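Local coordinates for uncharacterized protein (Wolinella succinogenes, PDB 3PU6) that is probably a hydrogenase maturation protease, an endopeptidase that would activate a hydrogenase by cleaving it, at residues R15-V20 with L116-H121; R26-Q31 with V136-I141. One frame throughout, in Å; residues are numbered along the deposited sequence.

Interaction 1 of 2, residues R15-V20 with L116-H121; sequences RGDDGV and LENVLH
Asp-17 and Asn-118 meet where two loops at one end of the mixed sheet come together. Residues 15-20 belong to the glycine- and aspartate-rich loop after the first strand, a feature of hydrogenase maturation proteases. The one hydrogen bond between the segments is backbone to backbone. Asp-17 N donates to Asn-118 O at 3.2 Å, with 155° at the hydrogen. The donor lies above the carbonyl plane, 43° out of it. Two CA-H...O contacts accompany it. Gly-16 CA uses the same acceptor, Asn-118 O, at 3.5 Å, and Val-119 CA approaches Arg-15 O at 3.3 Å. Gly-16 has a positive phi, which suits glycine.

The Asp-17 and Asn-118 side chains approach at a slant, their planes 64° apart. Asp-17 OD2 comes to Asn-118 CB and lies 3.1 Å from Asn-118 OD1. Both oxygens are acceptors, and no hydrogen bond joins them. The carboxylate's strongest polar partner lies outside the two segments: OD2 is hydrogen-bonded to Ser-127 OG. Asp-18 OD2 has a weak bond to Asn-12 N.

The remaining contacts are van der Waals. Arg-15 passes the 116-121 backbone with its aliphatic part, CD lying 3.7 Å from His-121 O. Val-119 CG1, anti to the carbonyl carbon, lies 4.0 Å from Asp-18 CB.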
loop_
_atom_site.group_PDB
_atom_site.type_symbol
_atom_site.label_atom_id
_atom_site.label_comp_id
_atom_site.label_asym_id
_atom_site.label_seq_id
_atom_site.Cartn_x
_atom_site.Cartn_y
_atom_site.Cartn_z
ATOM N N ARG A 15 6.219 -1.427 15.077
ATOM C CA ARG A 15 7.263 -2.350 14.645
ATOM C C ARG A 15 8.283 -1.741 13.666
ATOM O O ARG A 15 8.665 -2.394 12.701
ATOM C CB ARG A 15 6.620 -3.530 13.934
ATOM C CG ARG A 15 5.817 -4.397 14.825
ATOM C CD ARG A 15 6.686 -5.013 15.888
ATOM N NE ARG A 15 5.864 -5.686 16.878
ATOM C CZ ARG A 15 5.402 -5.098 17.975
ATOM N NH1 ARG A 15 5.692 -3.826 18.229
ATOM N NH2 ARG A 15 4.652 -5.782 18.819
ATOM N N GLY A 16 8.718 -0.508 13.899
ATOM C CA GLY A 16 9.740 0.112 13.075
ATOM C C GLY A 16 9.390 0.343 11.614
ATOM O O GLY A 16 8.371 0.937 11.282
ATOM N N ASP A 17 10.250 -0.151 10.732
ATOM C CA ASP A 17 10.105 0.044 9.289
ATOM C C ASP A 17 8.904 -0.695 8.731
ATOM O O ASP A 17 8.685 -0.694 7.519
ATOM C CB ASP A 17 11.351 -0.427 8.533
ATOM C CG ASP A 17 12.581 0.416 8.820
ATOM O OD1 ASP A 17 12.449 1.522 9.386
ATOM O OD2 ASP A 17 13.696 -0.036 8.456
ATOM N N ASP A 18 8.139 -1.334 9.613
ATOM C CA ASP A 18 6.935 -2.040 9.192
ATOM C C ASP A 18 5.770 -1.066 9.075
ATOM O O ASP A 18 4.677 -1.418 8.631
ATOM C CB ASP A 18 6.608 -3.194 10.137
ATOM C CG ASP A 18 5.352 -3.955 9.727
ATOM O OD1 ASP A 18 5.294 -4.493 8.589
ATOM O OD2 ASP A 18 4.419 -4.035 10.570
ATOM N N GLY A 19 6.023 0.174 9.458
ATOM C CA GLY A 19 5.056 1.219 9.219
ATOM C C GLY A 19 5.349 2.051 7.982
ATOM O O GLY A 19 4.719 3.085 7.792
ATOM N N VAL A 20 6.290 1.612 7.146
ATOM C CA VAL A 20 6.688 2.385 5.983
ATOM C C VAL A 20 5.490 2.733 5.122
ATOM O O VAL A 20 5.382 3.871 4.667
ATOM C CB VAL A 20 7.807 1.689 5.114
ATOM C CG1 VAL A 20 7.254 0.487 4.329
ATOM C CG2 VAL A 20 8.472 2.691 4.191
ATOM N N LEU A 116 14.550 -6.899 7.791
ATOM C CA LEU A 116 13.939 -7.666 8.868
ATOM C C LEU A 116 14.413 -7.262 10.269
ATOM O O LEU A 116 13.650 -7.303 11.227
ATOM C CB LEU A 116 14.202 -9.151 8.637
ATOM C CG LEU A 116 13.795 -10.114 9.758
ATOM C CD1 LEU A 116 12.299 -10.380 9.790
ATOM C CD2 LEU A 116 14.567 -11.416 9.613
ATOM N N GLU A 117 15.674 -6.875 10.393
ATOM C CA GLU A 117 16.197 -6.442 11.681
ATOM C C GLU A 117 15.463 -5.196 12.147
ATOM O O GLU A 117 15.358 -4.935 13.353
ATOM C CB GLU A 117 17.682 -6.133 11.566
ATOM C CG GLU A 117 17.946 -4.859 10.823
ATOM C CD GLU A 117 19.271 -4.847 10.084
ATOM O OE1 GLU A 117 19.582 -5.832 9.368
ATOM O OE2 GLU A 117 19.984 -3.825 10.198
ATOM N N ASN A 118 14.947 -4.431 11.186
ATOM C CA ASN A 118 14.233 -3.197 11.493
ATOM C C ASN A 118 12.740 -3.365 11.828
ATOM O O ASN A 118 12.067 -2.392 12.180
ATOM C CB ASN A 118 14.426 -2.188 10.366
ATOM C CG ASN A 118 15.838 -1.626 10.314
ATOM O OD1 ASN A 118 16.377 -1.394 9.238
ATOM N ND2 ASN A 118 16.441 -1.414 11.470
ATOM N N VAL A 119 12.226 -4.588 11.733
ATOM C CA VAL A 119 10.832 -4.827 12.087
ATOM C C VAL A 119 10.634 -5.756 13.302
ATOM O O VAL A 119 9.500 -6.108 13.637
ATOM C CB VAL A 119 10.049 -5.388 10.897
ATOM C CG1 VAL A 119 10.335 -4.582 9.684
ATOM C CG2 VAL A 119 10.424 -6.831 10.647
ATOM N N LEU A 120 11.730 -6.138 13.957
ATOM C CA LEU A 120 11.694 -7.161 15.004
ATOM C C LEU A 120 11.558 -6.586 16.394
ATOM O O LEU A 120 11.451 -7.318 17.354
ATOM C CB LEU A 120 12.971 -7.985 14.996
ATOM C CG LEU A 120 13.258 -9.019 13.913
ATOM C CD1 LEU A 120 14.721 -9.386 14.013
ATOM C CD2 LEU A 120 12.367 -10.253 14.069
ATOM N N HIS A 121 11.600 -5.273 16.515
ATOM C CA HIS A 121 11.591 -4.666 17.828
ATOM C C HIS A 121 10.386 -3.778 18.010
ATOM O O HIS A 121 9.790 -3.290 17.040
ATOM C CB HIS A 121 12.847 -3.828 18.030
ATOM C CG HIS A 121 14.118 -4.583 17.821
ATOM N ND1 HIS A 121 15.004 -4.289 16.803
ATOM C CD2 HIS A 121 14.654 -5.633 18.489
ATOM C CE1 HIS A 121 16.029 -5.114 16.860
ATOM N NE2 HIS A 121 15.843 -5.941 17.877
#

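Interaction 2 of 2, residues R26-Q31 with V136-I141; sequences RLVEEQ and VALGRI
Leu-138 packs against Leu-27, Val-28 and Gln-31, joining two neighbouring helices on one face of the alpha/beta sandwich. The axes of the short segments pass 10.2 Å apart and cross at -51°, with both helices running broadly the same way.

Leu-138 carries most of the contact. Its CG stands anti to the backbone N (chi1 -176°), and both its methyls rest on Leu-27 CB. CD1 also reaches Val-28 CG2 at 3.8 Å, and the two side chains slide past each other in opposite directions. CD2 lies 3.6 Å from Leu-27 CB and also touches Leu-27 CD1. The same methyl sits over the flat amide of Gln-31, at 3.4 Å from NE2 and 3.6 Å from CD. The chain of Gln-31 is extended beyond CG. Its OE1 is hydrogen-bonded to Lys-142 NZ, one residue past the second segment.

One turn later, Ile-141 adds a smaller contact. Its CG2 meets Val-28 CG2 at 4.0 Å, the side chains crossing at about a right angle. Val-28 and Ile-141 both also touch Trp-35 on strand 35-41, which places this end of the contact against the sheet.

No hydrogen bond joins the two segments. The contact is held by van der Waals packing, without a direction-specific bond, and the Gln-31 amide takes part through its face.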
loop_
_atom_site.group_PDB
_atom_site.type_symbol
_atom_site.label_atom_id
_atom_site.label_comp_id
_atom_site.label_asym_id
_atom_site.label_seq_id
_atom_site.Cartn_x
_atom_site.Cartn_y
_atom_site.Cartn_z
ATOM N N ARG A 26 0.495 8.835 4.471
ATOM C CA ARG A 26 0.444 10.217 4.884
ATOM C C ARG A 26 0.940 11.147 3.797
ATOM O O ARG A 26 0.509 12.292 3.723
ATOM C CB ARG A 26 1.275 10.417 6.140
ATOM C CG ARG A 26 0.699 9.724 7.335
ATOM C CD ARG A 26 1.464 10.040 8.603
ATOM N NE ARG A 26 0.756 9.507 9.767
ATOM C CZ ARG A 26 1.086 8.387 10.408
ATOM N NH1 ARG A 26 2.138 7.678 10.013
ATOM N NH2 ARG A 26 0.369 7.983 11.451
ATOM N N LEU A 27 1.860 10.666 2.964
ATOM C CA LEU A 27 2.410 11.499 1.895
ATOM C C LEU A 27 1.372 11.729 0.811
ATOM O O LEU A 27 1.186 12.852 0.351
ATOM C CB LEU A 27 3.682 10.890 1.302
ATOM C CG LEU A 27 4.852 10.722 2.272
ATOM C CD1 LEU A 27 6.035 10.014 1.594
ATOM C CD2 LEU A 27 5.263 12.061 2.845
ATOM N N VAL A 28 0.691 10.655 0.422
ATOM C CA VAL A 28 -0.325 10.721 -0.622
ATOM C C VAL A 28 -1.462 11.610 -0.138
ATOM O O VAL A 28 -2.061 12.369 -0.897
ATOM C CB VAL A 28 -0.848 9.301 -0.995
ATOM C CG1 VAL A 28 -2.099 9.373 -1.868
ATOM C CG2 VAL A 28 0.236 8.505 -1.688
ATOM N N GLU A 29 -1.735 11.504 1.154
ATOM C CA GLU A 29 -2.792 12.249 1.799
ATOM C C GLU A 29 -2.538 13.746 1.653
ATOM O O GLU A 29 -3.458 14.502 1.334
ATOM C CB GLU A 29 -2.819 11.880 3.273
ATOM C CG GLU A 29 -4.186 11.549 3.781
ATOM C CD GLU A 29 -4.211 11.437 5.271
ATOM O OE1 GLU A 29 -3.126 11.553 5.895
ATOM O OE2 GLU A 29 -5.317 11.243 5.814
ATOM N N GLU A 30 -1.291 14.152 1.900
ATOM C CA GLU A 30 -0.844 15.532 1.743
ATOM C C GLU A 30 -0.794 15.951 0.289
ATOM O O GLU A 30 -1.441 16.907 -0.110
ATOM C CB GLU A 30 0.553 15.725 2.328
ATOM C CG GLU A 30 0.579 15.837 3.828
ATOM C CD GLU A 30 1.921 15.409 4.415
ATOM O OE1 GLU A 30 2.938 15.475 3.682
ATOM O OE2 GLU A 30 1.954 15.006 5.608
ATOM N N GLN A 31 -0.008 15.241 -0.505
ATOM C CA GLN A 31 0.265 15.678 -1.866
ATOM C C GLN A 31 -0.825 15.369 -2.890
ATOM O O GLN A 31 -0.878 15.996 -3.949
ATOM C CB GLN A 31 1.578 15.083 -2.334
ATOM C CG GLN A 31 2.721 15.332 -1.382
ATOM C CD GLN A 31 4.050 15.047 -2.031
ATOM O OE1 GLN A 31 4.129 14.854 -3.252
ATOM N NE2 GLN A 31 5.110 15.027 -1.227
ATOM N N VAL A 136 10.406 7.326 -2.448
ATOM C CA VAL A 136 10.512 6.643 -3.730
ATOM C C VAL A 136 9.179 6.001 -4.130
ATOM O O VAL A 136 8.788 6.020 -5.302
ATOM C CB VAL A 136 11.637 5.582 -3.693
ATOM C CG1 VAL A 136 11.539 4.639 -4.876
ATOM C CG2 VAL A 136 12.998 6.250 -3.636
ATOM N N ALA A 137 8.483 5.448 -3.137
ATOM C CA ALA A 137 7.151 4.862 -3.317
ATOM C C ALA A 137 6.073 5.913 -3.659
ATOM O O ALA A 137 5.160 5.649 -4.443
ATOM C CB ALA A 137 6.754 4.064 -2.079
ATOM N N LEU A 138 6.180 7.094 -3.057
ATOM C CA LEU A 138 5.338 8.213 -3.410
ATOM C C LEU A 138 5.541 8.490 -4.894
ATOM O O LEU A 138 4.589 8.700 -5.647
ATOM C CB LEU A 138 5.748 9.418 -2.589
ATOM C CG LEU A 138 4.921 10.689 -2.741
ATOM C CD1 LEU A 138 3.437 10.440 -2.511
ATOM C CD2 LEU A 138 5.459 11.706 -1.772
ATOM N N GLY A 139 6.801 8.464 -5.312
ATOM C CA GLY A 139 7.147 8.673 -6.698
ATOM C C GLY A 139 6.290 7.820 -7.602
ATOM O O GLY A 139 5.670 8.325 -8.545
ATOM N N ARG A 140 6.240 6.522 -7.305
ATOM C CA ARG A 140 5.539 5.567 -8.163
ATOM C C ARG A 140 4.021 5.733 -8.156
ATOM O O ARG A 140 3.354 5.414 -9.142
ATOM C CB ARG A 140 5.934 4.133 -7.801
ATOM C CG ARG A 140 7.423 3.979 -7.514
ATOM C CD ARG A 140 8.266 4.206 -8.764
ATOM N NE ARG A 140 8.001 3.169 -9.762
ATOM C CZ ARG A 140 8.493 1.930 -9.713
ATOM N NH1 ARG A 140 9.294 1.559 -8.708
ATOM N NH2 ARG A 140 8.188 1.057 -10.672
ATOM N N ILE A 141 3.476 6.234 -7.053
ATOM C CA ILE A 141 2.032 6.473 -6.972
ATOM C C ILE A 141 1.713 7.620 -7.889
ATOM O O ILE A 141 0.701 7.612 -8.574
ATOM C CB ILE A 141 1.539 6.812 -5.530
ATOM C CG1 ILE A 141 1.474 5.547 -4.684
ATOM C CG2 ILE A 141 0.145 7.413 -5.566
ATOM C CD1 ILE A 141 0.478 4.548 -5.219
#

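In the fold
Interaction 2 is a buried contact, and its centre lies about 10 Å from the centre of the chain. The centre of interaction 1 lies about 16 Å from it, at one end of the sheet, and that contact is only partly buried. The centres of the two contacts are about 20 Å apart and they do not touch. Both link the same two parts of the chain: the first strand's loop and following helix 20-31, and the region after strand 106-114 that leads into helix 128-147. The loops of interaction 1 precede the helices of interaction 2. The chemistry changes with place. Loop meets loop through main-chain polar atoms, with side chains alongside, whereas helix meets helix mainly through branched aliphatic side chains.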